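Local coordinates for PA0833-PD protein (Pseudomonas aeruginosa PAO1, PDB 6JFW) that probably binds peptidoglycan through its periplasmic OmpA C-like domain, the part described here, and so would link the outer membrane to the cell wall, at residues S58-N63 with Q100-T105; Q64-I69 with N136-P141; E68-T73 with R110-D115. All blocks are in the same frame, centred on the assembly; numbering follows the deposited sequence.

How the contacts relate
From the N terminus, helix 49-61 leads straight into strand 65-72, which passes on through helix 79-99 to strand 107-111, with strand 132-139 at the end. Contact 1 (58-63 with 100-105) closes the loop from the end of helix 49-61 to the turn after helix 79-99. Contacts 2 (64-69 with 136-141) and 3 (68-73 with 110-115) both start from strand 65-72 and share Glu68 and Ile69, contact 3 closing the shorter loop within the longer; they touch where Asn136 meets Val70. Contact 1 crosses both others, since its segments alternate with theirs. It touches contact 2 where Phe59 packs on Ile67 and Leu137, and lies about 21 Å from contact 3, centre to centre.

Contact 1 of 3, residues S58-N63 with Q100-T105; sequences SFKQYN and QGVDGT
Phe59 and Val102 form the inner, buried half of this contact: Val102 CG2 comes to 4.3 Å from Phe59 CB and lies at the edge of the Phe59 ring, near its plane. The same methyl is met by the aliphatic part of Lys60, whose CG stands 4.2 Å from Val102 CG2. Phe59 continues inward onto Val135 and Leu137 of strand 132-139, which places this half over the sheet.

The outer half is the solvent side, since both Lys60 and Gly101 are exposed. Here Lys60 CD passes 3.5 Å from Gly101 O, and bends at chi3 (-74°) and chi4 then put CE and NZ by Gln100 O. The ammonium makes a weak hydrogen bond, Lys60 NZ to Gln100 O at 3.5 Å, and another weak one to Ala56 O in its own helix. The two segments bury 185 Å² in all.

Gly101, at phi 109°, ends helix 79-99 in a Schellman motif. Arg106, next in the chain after Thr105, donates to Phe59 O and Tyr62 O near the end of the other helix. The arrangement is that of two helix C-terminal ends meeting beside the sheet in the alpha/beta OmpA C-like fold.

Contact 2 of 3, residues Q64-I69 with N136-P141; sequences QNTIEI and NLRPVP
Thr66 and Arg138 exchange a pair of backbone hydrogen bonds, and Glu68 and Asn136 do the same. Thr66 N donates to Arg138 O at 2.9 Å and Arg138 N returns to Thr66 O at 3.2 Å; the Glu68 and Asn136 pair is the straighter at its hydrogens, with Asn136 N reaching Glu68 O at 2.8 Å. These are the hydrogen-bonded positions of an antiparallel ladder whose short axes run 156° apart. Ile67 with Leu137 is the intervening non-hydrogen-bonded pair, and there Leu137 CA-H points at Thr66 O. Past Asn65 and Pro139 the ladder fades into one weak bond, Val140 N to Gln64 O.

A side-chain bond follows the backbone register. Glu68 and Asn136 lie side by side, and Asn136 ND2 donates to Glu68 OE1 at 2.9 Å, approaching from above the carboxylate plane, 38° out of it. The bond is bent at the hydrogen, to 141°, and OE1 lies tilted out of the Asn136 amide plane.

Van der Waals contacts make up the rest. On the buried face, Ile67 and Leu137 run alongside each other, CG1 of Ile67 being 3.6 Å from Leu137 CD2; Ile67 also packs on Leu107. On the face of Thr66 and Arg138, the polar Thr66 OG1 sits against the Arg138 CB methylene. Beyond the strand end, Val140 CG1 meets Thr66 CG2, which is anti to its own carbonyl carbon, at 3.5 Å, a tight approach at an exposed place.

Strand 132-139 also pairs with strand 26-32, and strand 65-72 with strand 107-111, making this an interior antiparallel ladder of the mixed sheet in the OmpA C-like fold.

Contact 3 of 3, residues E68-T73 with R110-D115; sequences EIVGYT and RGMGPD
A beta-alpha-beta unit, strand 65-72, helix 79-99 and strand 107-111, brings Val70 beside Arg110 and Gly71 beside Gly111 as parallel pairs. The backbone evidence is an alternating ladder: Arg110 N to Ile69 O, Gly71 N to Arg110 O (both 2.9 Å), then Met112 N to Gly71 O.

Beyond it, Thr73 N donates to Gly113 O at 2.9 Å, nearly straight at the hydrogen (171°) but standing 57° out of the carbonyl plane. Gly113 lies in a type II' turn from Met112 to Asp115, and its N donates to Ser86 OG. One water lies within hydrogen-bonding distance of Thr73 O and Asp115 O, another of Thr73 O and Pro114 O.

Met112 touches both Val70 and Tyr72: its CG lies 3.4 Å from Val70 CG1, a tight carbon pair, and its CB 3.7 Å from Tyr72 CE2. Asp115 O reaches the edge of the same ring, 3.2 Å from Tyr72 CD2, and Tyr72 OH bonds to Gln116. Glu68 OE1 is held by Asn136, while OE2 meets the Arg110 methylene CD at 3.3 Å, the opposite charges staying beyond a salt bridge. This parallel edge ladder belongs to the right-handed crossover expected of an OmpA C-like domain.

Contact 1 of 3, residues S58-N63 with Q100-T105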
loop_
_atom_site.group_PDB
_atom_site.type_symbol
_atom_site.label_atom_id
_atom_site.label_comp_id
_atom_site.label_asym_id
_atom_site.label_seq_id
_atom_site.Cartn_x
_atom_site.Cartn_y
_atom_site.Cartn_z
ATOM N N SER A 58 4.210 -11.473 -7.153
ATOM C CA SER A 58 4.324 -10.600 -8.317
ATOM C C SER A 58 5.608 -9.780 -8.264
ATOM O O SER A 58 6.352 -9.708 -9.250
ATOM C CB SER A 58 3.106 -9.680 -8.404
ATOM O OG SER A 58 3.237 -8.771 -9.484
ATOM N N PHE A 59 5.885 -9.155 -7.114
ATOM C CA PHE A 59 7.096 -8.351 -6.978
ATOM C C PHE A 59 8.344 -9.192 -7.214
ATOM O O PHE A 59 9.298 -8.738 -7.857
ATOM C CB PHE A 59 7.161 -7.706 -5.589
ATOM C CG PHE A 59 5.984 -6.824 -5.250
ATOM C CD1 PHE A 59 5.155 -6.310 -6.234
ATOM C CD2 PHE A 59 5.723 -6.500 -3.928
ATOM C CE1 PHE A 59 4.080 -5.499 -5.902
ATOM C CE2 PHE A 59 4.655 -5.692 -3.590
ATOM C CZ PHE A 59 3.832 -5.190 -4.577
ATOM N N LYS A 60 8.360 -10.422 -6.690
ATOM C CA LYS A 60 9.503 -11.306 -6.891
ATOM C C LYS A 60 9.676 -11.678 -8.355
ATOM O O LYS A 60 10.807 -11.847 -8.823
ATOM C CB LYS A 60 9.346 -12.573 -6.054
ATOM C CG LYS A 60 9.853 -12.442 -4.637
ATOM C CD LYS A 60 10.313 -13.787 -4.096
ATOM C CE LYS A 60 9.128 -14.681 -3.776
ATOM N NZ LYS A 60 7.969 -13.875 -3.298
ATOM N N GLN A 61 8.572 -11.815 -9.083
ATOM C CA GLN A 61 8.632 -12.224 -10.480
ATOM C C GLN A 61 9.045 -11.069 -11.384
ATOM O O GLN A 61 9.832 -11.260 -12.319
ATOM C CB GLN A 61 7.275 -12.782 -10.896
ATOM C CG GLN A 61 7.254 -13.511 -12.212
ATOM C CD GLN A 61 5.841 -13.822 -12.646
ATOM O OE1 GLN A 61 5.209 -13.032 -13.344
ATOM N NE2 GLN A 61 5.326 -14.966 -12.215
ATOM N N TYR A 62 8.535 -9.868 -11.121
ATOM C CA TYR A 62 8.841 -8.683 -11.926
ATOM C C TYR A 62 9.902 -7.872 -11.194
ATOM O O TYR A 62 9.601 -7.033 -10.347
ATOM C CB TYR A 62 7.580 -7.880 -12.195
ATOM C CG TYR A 62 6.662 -8.650 -13.088
ATOM C CD1 TYR A 62 6.951 -8.791 -14.435
ATOM C CD2 TYR A 62 5.543 -9.287 -12.581
ATOM C CE1 TYR A 62 6.136 -9.515 -15.259
ATOM C CE2 TYR A 62 4.717 -10.011 -13.400
ATOM C CZ TYR A 62 5.021 -10.123 -14.741
ATOM O OH TYR A 62 4.217 -10.844 -15.587
ATOM N N ASN A 63 11.156 -8.121 -11.555
ATOM C CA ASN A 63 12.292 -7.630 -10.789
ATOM C C ASN A 63 12.754 -6.239 -11.197
ATOM O O ASN A 63 13.596 -5.661 -10.500
ATOM C CB ASN A 63 13.458 -8.622 -10.914
ATOM C CG ASN A 63 13.859 -8.881 -12.357
ATOM O OD1 ASN A 63 13.538 -9.923 -12.929
ATOM N ND2 ASN A 63 14.579 -7.939 -12.945
ATOM N N GLN A 100 7.958 -12.752 3.206
ATOM C CA GLN A 100 7.557 -13.616 2.103
ATOM C C GLN A 100 8.646 -13.789 1.051
ATOM O O GLN A 100 8.438 -14.535 0.090
ATOM C CB GLN A 100 6.287 -13.073 1.446
ATOM C CG GLN A 100 5.055 -13.178 2.326
ATOM C CD GLN A 100 4.681 -14.616 2.626
ATOM O OE1 GLN A 100 4.184 -15.334 1.758
ATOM N NE2 GLN A 100 4.927 -15.049 3.857
ATOM N N GLY A 101 9.791 -13.128 1.199
ATOM C CA GLY A 101 10.906 -13.336 0.298
ATOM C C GLY A 101 11.206 -12.196 -0.649
ATOM O O GLY A 101 12.102 -12.339 -1.489
ATOM N N VAL A 102 10.491 -11.077 -0.559
ATOM C CA VAL A 102 10.835 -9.915 -1.366
ATOM C C VAL A 102 12.132 -9.315 -0.842
ATOM O O VAL A 102 12.288 -9.098 0.366
ATOM C CB VAL A 102 9.692 -8.888 -1.353
ATOM C CG1 VAL A 102 10.092 -7.650 -2.130
ATOM C CG2 VAL A 102 8.427 -9.494 -1.940
ATOM N N ASP A 103 13.075 -9.062 -1.749
ATOM C CA ASP A 103 14.366 -8.494 -1.373
ATOM C C ASP A 103 14.165 -7.158 -0.668
ATOM O O ASP A 103 13.585 -6.228 -1.236
ATOM C CB ASP A 103 15.239 -8.322 -2.618
ATOM C CG ASP A 103 16.700 -8.036 -2.288
ATOM O OD1 ASP A 103 16.986 -7.462 -1.216
ATOM O OD2 ASP A 103 17.570 -8.386 -3.114
ATOM N N GLY A 104 14.650 -7.068 0.573
ATOM C CA GLY A 104 14.470 -5.849 1.343
ATOM C C GLY A 104 15.115 -4.634 0.706
ATOM O O GLY A 104 14.654 -3.507 0.903
ATOM N N THR A 105 16.182 -4.844 -0.069
ATOM C CA THR A 105 16.877 -3.759 -0.751
ATOM C C THR A 105 16.045 -3.141 -1.873
ATOM O O THR A 105 16.363 -2.038 -2.325
ATOM C CB THR A 105 18.227 -4.283 -1.271
ATOM O OG1 THR A 105 19.040 -4.666 -0.155
ATOM C CG2 THR A 105 18.990 -3.236 -2.079
#

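Contact 2 of 3, residues Q64-I69 with N136-P141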
loop_
_atom_site.group_PDB
_atom_site.type_symbol
_atom_site.label_atom_id
_atom_site.label_comp_id
_atom_site.label_asym_id
_atom_site.label_seq_id
_atom_site.Cartn_x
_atom_site.Cartn_y
_atom_site.Cartn_z
ATOM N N GLN A 64 12.217 -5.669 -12.271
ATOM C CA GLN A 64 12.759 -4.428 -12.834
ATOM C C GLN A 64 11.964 -3.199 -12.406
ATOM O O GLN A 64 11.656 -2.334 -13.225
ATOM C CB GLN A 64 12.818 -4.520 -14.352
ATOM C CG GLN A 64 13.649 -5.672 -14.864
ATOM C CD GLN A 64 14.644 -5.248 -15.924
ATOM O OE1 GLN A 64 14.398 -4.315 -16.677
ATOM N NE2 GLN A 64 15.778 -5.929 -15.977
ATOM N N ASN A 65 11.627 -3.094 -11.123
ATOM C CA ASN A 65 11.085 -1.847 -10.605
ATOM C C ASN A 65 11.448 -1.719 -9.134
ATOM O O ASN A 65 11.790 -2.700 -8.469
ATOM C CB ASN A 65 9.563 -1.745 -10.808
ATOM C CG ASN A 65 8.810 -2.974 -10.333
ATOM O OD1 ASN A 65 9.064 -3.501 -9.251
ATOM N ND2 ASN A 65 7.861 -3.428 -11.144
ATOM N N THR A 66 11.401 -0.484 -8.640
ATOM C CA THR A 66 11.501 -0.232 -7.212
ATOM C C THR A 66 10.117 -0.281 -6.592
ATOM O O THR A 66 9.107 -0.008 -7.246
ATOM C CB THR A 66 12.136 1.127 -6.907
ATOM O OG1 THR A 66 11.318 2.173 -7.446
ATOM C CG2 THR A 66 13.529 1.214 -7.482
ATOM N N ILE A 67 10.081 -0.619 -5.309
ATOM C CA ILE A 67 8.842 -0.752 -4.562
ATOM C C ILE A 67 8.864 0.282 -3.447
ATOM O O ILE A 67 9.734 0.239 -2.569
ATOM C CB ILE A 67 8.668 -2.176 -4.015
ATOM C CG1 ILE A 67 8.735 -3.172 -5.176
ATOM C CG2 ILE A 67 7.354 -2.304 -3.264
ATOM C CD1 ILE A 67 9.091 -4.580 -4.776
ATOM N N GLU A 68 7.925 1.223 -3.501
ATOM C CA GLU A 68 7.815 2.300 -2.526
ATOM C C GLU A 68 6.502 2.133 -1.780
ATOM O O GLU A 68 5.428 2.209 -2.386
ATOM C CB GLU A 68 7.873 3.666 -3.213
ATOM C CG GLU A 68 8.288 4.794 -2.294
ATOM C CD GLU A 68 7.588 6.104 -2.599
ATOM O OE1 GLU A 68 6.725 6.129 -3.500
ATOM O OE2 GLU A 68 7.906 7.113 -1.935
ATOM N N ILE A 69 6.585 1.906 -0.473
ATOM C CA ILE A 69 5.411 1.690 0.365
ATOM C C ILE A 69 5.185 2.949 1.187
ATOM O O ILE A 69 6.070 3.383 1.935
ATOM C CB ILE A 69 5.578 0.455 1.260
ATOM C CG1 ILE A 69 5.836 -0.777 0.388
ATOM C CG2 ILE A 69 4.340 0.252 2.119
ATOM C CD1 ILE A 69 6.431 -1.943 1.135
ATOM N N ASN A 136 3.807 1.939 -4.645
ATOM C CA ASN A 136 4.175 2.477 -5.947
ATOM C C ASN A 136 5.280 1.625 -6.556
ATOM O O ASN A 136 6.303 1.371 -5.911
ATOM C CB ASN A 136 4.627 3.933 -5.830
ATOM C CG ASN A 136 3.596 4.810 -5.142
ATOM O OD1 ASN A 136 2.477 4.966 -5.628
ATOM N ND2 ASN A 136 3.975 5.392 -4.010
ATOM N N LEU A 137 5.064 1.179 -7.791
ATOM C CA LEU A 137 6.046 0.411 -8.549
ATOM C C LEU A 137 6.556 1.295 -9.680
ATOM O O LEU A 137 5.809 1.620 -10.610
ATOM C CB LEU A 137 5.437 -0.882 -9.092
ATOM C CG LEU A 137 4.793 -1.860 -8.103
ATOM C CD1 LEU A 137 4.116 -3.004 -8.847
ATOM C CD2 LEU A 137 5.816 -2.401 -7.120
ATOM N N ARG A 138 7.819 1.686 -9.597
ATOM C CA ARG A 138 8.448 2.552 -10.568
ATOM C C ARG A 138 9.499 1.805 -11.365
ATOM O O ARG A 138 10.395 1.202 -10.761
ATOM C CB ARG A 138 9.096 3.705 -9.866
ATOM C CG ARG A 138 9.907 4.440 -10.786
ATOM C CD ARG A 138 10.205 5.669 -10.117
ATOM N NE ARG A 138 9.556 6.741 -10.903
ATOM C CZ ARG A 138 9.134 7.886 -10.420
ATOM N NH1 ARG A 138 9.247 8.083 -9.125
ATOM N NH2 ARG A 138 8.493 8.868 -11.103
ATOM N N PRO A 139 9.457 1.829 -12.700
ATOM C CA PRO A 139 10.463 1.090 -13.471
ATOM C C PRO A 139 11.854 1.658 -13.232
ATOM O O PRO A 139 12.026 2.839 -12.931
ATOM C CB PRO A 139 10.025 1.288 -14.929
ATOM C CG PRO A 139 8.645 1.862 -14.873
ATOM C CD PRO A 139 8.553 2.597 -13.572
ATOM N N VAL A 140 12.848 0.789 -13.353
ATOM C CA VAL A 140 14.248 1.198 -13.301
ATOM C C VAL A 140 14.861 0.904 -14.661
ATOM O O VAL A 140 14.332 0.083 -15.432
ATOM C CB VAL A 140 15.015 0.484 -12.167
ATOM C CG1 VAL A 140 14.378 0.775 -10.829
ATOM C CG2 VAL A 140 15.078 -1.012 -12.422
ATOM N N PRO A 141 15.971 1.569 -15.005
ATOM C CA PRO A 141 16.673 1.167 -16.226
ATOM C C PRO A 141 17.297 -0.219 -16.092
ATOM O O PRO A 141 17.203 -1.020 -17.020
ATOM C CB PRO A 141 17.756 2.241 -16.382
ATOM C CG PRO A 141 17.267 3.404 -15.589
ATOM C CD PRO A 141 16.519 2.812 -14.434
#

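Contact 3 of 3, residues E68-T73 with R110-D115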
loop_
_atom_site.group_PDB
_atom_site.type_symbol
_atom_site.label_atom_id
_atom_site.label_comp_id
_atom_site.label_asym_id
_atom_site.label_seq_id
_atom_site.Cartn_x
_atom_site.Cartn_y
_atom_site.Cartn_z
ATOM N N GLU A 68 7.925 1.223 -3.501
ATOM C CA GLU A 68 7.815 2.300 -2.526
ATOM C C GLU A 68 6.502 2.133 -1.780
ATOM O O GLU A 68 5.428 2.209 -2.386
ATOM C CB GLU A 68 7.873 3.666 -3.213
ATOM C CG GLU A 68 8.288 4.794 -2.294
ATOM C CD GLU A 68 7.588 6.104 -2.599
ATOM O OE1 GLU A 68 6.725 6.129 -3.500
ATOM O OE2 GLU A 68 7.906 7.113 -1.935
ATOM N N ILE A 69 6.585 1.906 -0.473
ATOM C CA ILE A 69 5.411 1.690 0.365
ATOM C C ILE A 69 5.185 2.949 1.187
ATOM O O ILE A 69 6.070 3.383 1.935
ATOM C CB ILE A 69 5.578 0.455 1.260
ATOM C CG1 ILE A 69 5.836 -0.777 0.388
ATOM C CG2 ILE A 69 4.340 0.252 2.119
ATOM C CD1 ILE A 69 6.431 -1.943 1.135
ATOM N N VAL A 70 4.005 3.543 1.043
ATOM C CA VAL A 70 3.703 4.841 1.633
ATOM C C VAL A 70 2.411 4.719 2.429
ATOM O O VAL A 70 1.381 4.301 1.886
ATOM C CB VAL A 70 3.578 5.937 0.564
ATOM C CG1 VAL A 70 3.341 7.268 1.217
ATOM C CG2 VAL A 70 4.828 5.985 -0.306
ATOM N N GLY A 71 2.466 5.082 3.707
ATOM C CA GLY A 71 1.296 5.086 4.562
ATOM C C GLY A 71 0.666 6.466 4.630
ATOM O O GLY A 71 1.354 7.482 4.570
ATOM N N TYR A 72 -0.661 6.489 4.748
ATOM C CA TYR A 72 -1.411 7.735 4.825
ATOM C C TYR A 72 -2.464 7.635 5.918
ATOM O O TYR A 72 -2.906 6.545 6.287
ATOM C CB TYR A 72 -2.113 8.080 3.506
ATOM C CG TYR A 72 -1.208 8.347 2.329
ATOM C CD1 TYR A 72 -0.797 7.314 1.500
ATOM C CD2 TYR A 72 -0.791 9.637 2.027
ATOM C CE1 TYR A 72 0.016 7.554 0.412
ATOM C CE2 TYR A 72 0.026 9.887 0.941
ATOM C CZ TYR A 72 0.427 8.842 0.138
ATOM O OH TYR A 72 1.240 9.084 -0.945
ATOM N N THR A 73 -2.878 8.797 6.415
ATOM C CA THR A 73 -3.984 8.904 7.353
ATOM C C THR A 73 -4.922 10.015 6.903
ATOM O O THR A 73 -4.665 10.731 5.930
ATOM C CB THR A 73 -3.507 9.197 8.783
ATOM O OG1 THR A 73 -2.804 10.446 8.808
ATOM C CG2 THR A 73 -2.596 8.092 9.290
ATOM N N ARG A 110 7.648 4.983 3.723
ATOM C CA ARG A 110 7.421 6.281 4.333
ATOM C C ARG A 110 6.053 6.286 4.988
ATOM O O ARG A 110 5.155 5.532 4.600
ATOM C CB ARG A 110 7.485 7.413 3.303
ATOM C CG ARG A 110 8.383 7.111 2.131
ATOM C CD ARG A 110 8.415 8.253 1.131
ATOM N NE ARG A 110 8.308 9.555 1.773
ATOM C CZ ARG A 110 7.360 10.444 1.495
ATOM N NH1 ARG A 110 7.332 11.602 2.125
ATOM N NH2 ARG A 110 6.439 10.172 0.584
ATOM N N GLY A 111 5.912 7.127 6.002
ATOM C CA GLY A 111 4.618 7.604 6.452
ATOM C C GLY A 111 4.466 9.034 5.964
ATOM O O GLY A 111 5.430 9.804 5.976
ATOM N N MET A 112 3.267 9.373 5.502
ATOM C CA MET A 112 2.989 10.717 5.024
ATOM C C MET A 112 1.908 11.412 5.827
ATOM O O MET A 112 1.607 12.580 5.554
ATOM C CB MET A 112 2.598 10.680 3.545
ATOM C CG MET A 112 3.756 10.308 2.661
ATOM S SD MET A 112 4.344 11.718 1.731
ATOM C CE MET A 112 3.188 11.682 0.375
ATOM N N GLY A 113 1.333 10.735 6.816
ATOM C CA GLY A 113 0.257 11.285 7.597
ATOM C C GLY A 113 -0.868 11.790 6.722
ATOM O O GLY A 113 -1.309 11.125 5.780
ATOM N N PRO A 114 -1.329 13.010 7.000
ATOM C CA PRO A 114 -2.505 13.543 6.307
ATOM C C PRO A 114 -2.220 14.174 4.954
ATOM O O PRO A 114 -3.151 14.707 4.339
ATOM C CB PRO A 114 -3.037 14.591 7.299
ATOM C CG PRO A 114 -1.877 14.918 8.219
ATOM C CD PRO A 114 -0.741 13.982 7.935
ATOM N N ASP A 115 -0.985 14.129 4.460
ATOM C CA ASP A 115 -0.688 14.748 3.177
ATOM C C ASP A 115 -1.261 13.923 2.028
ATOM O O ASP A 115 -1.493 12.716 2.142
ATOM C CB ASP A 115 0.817 14.925 2.994
ATOM C CG ASP A 115 1.399 15.961 3.933
ATOM O OD1 ASP A 115 0.661 16.888 4.327
ATOM O OD2 ASP A 115 2.595 15.848 4.275
HETATM O O HOH W 1 -3.755 11.453 3.203
HETATM O O HOH W 2 -5.421 13.509 5.089
#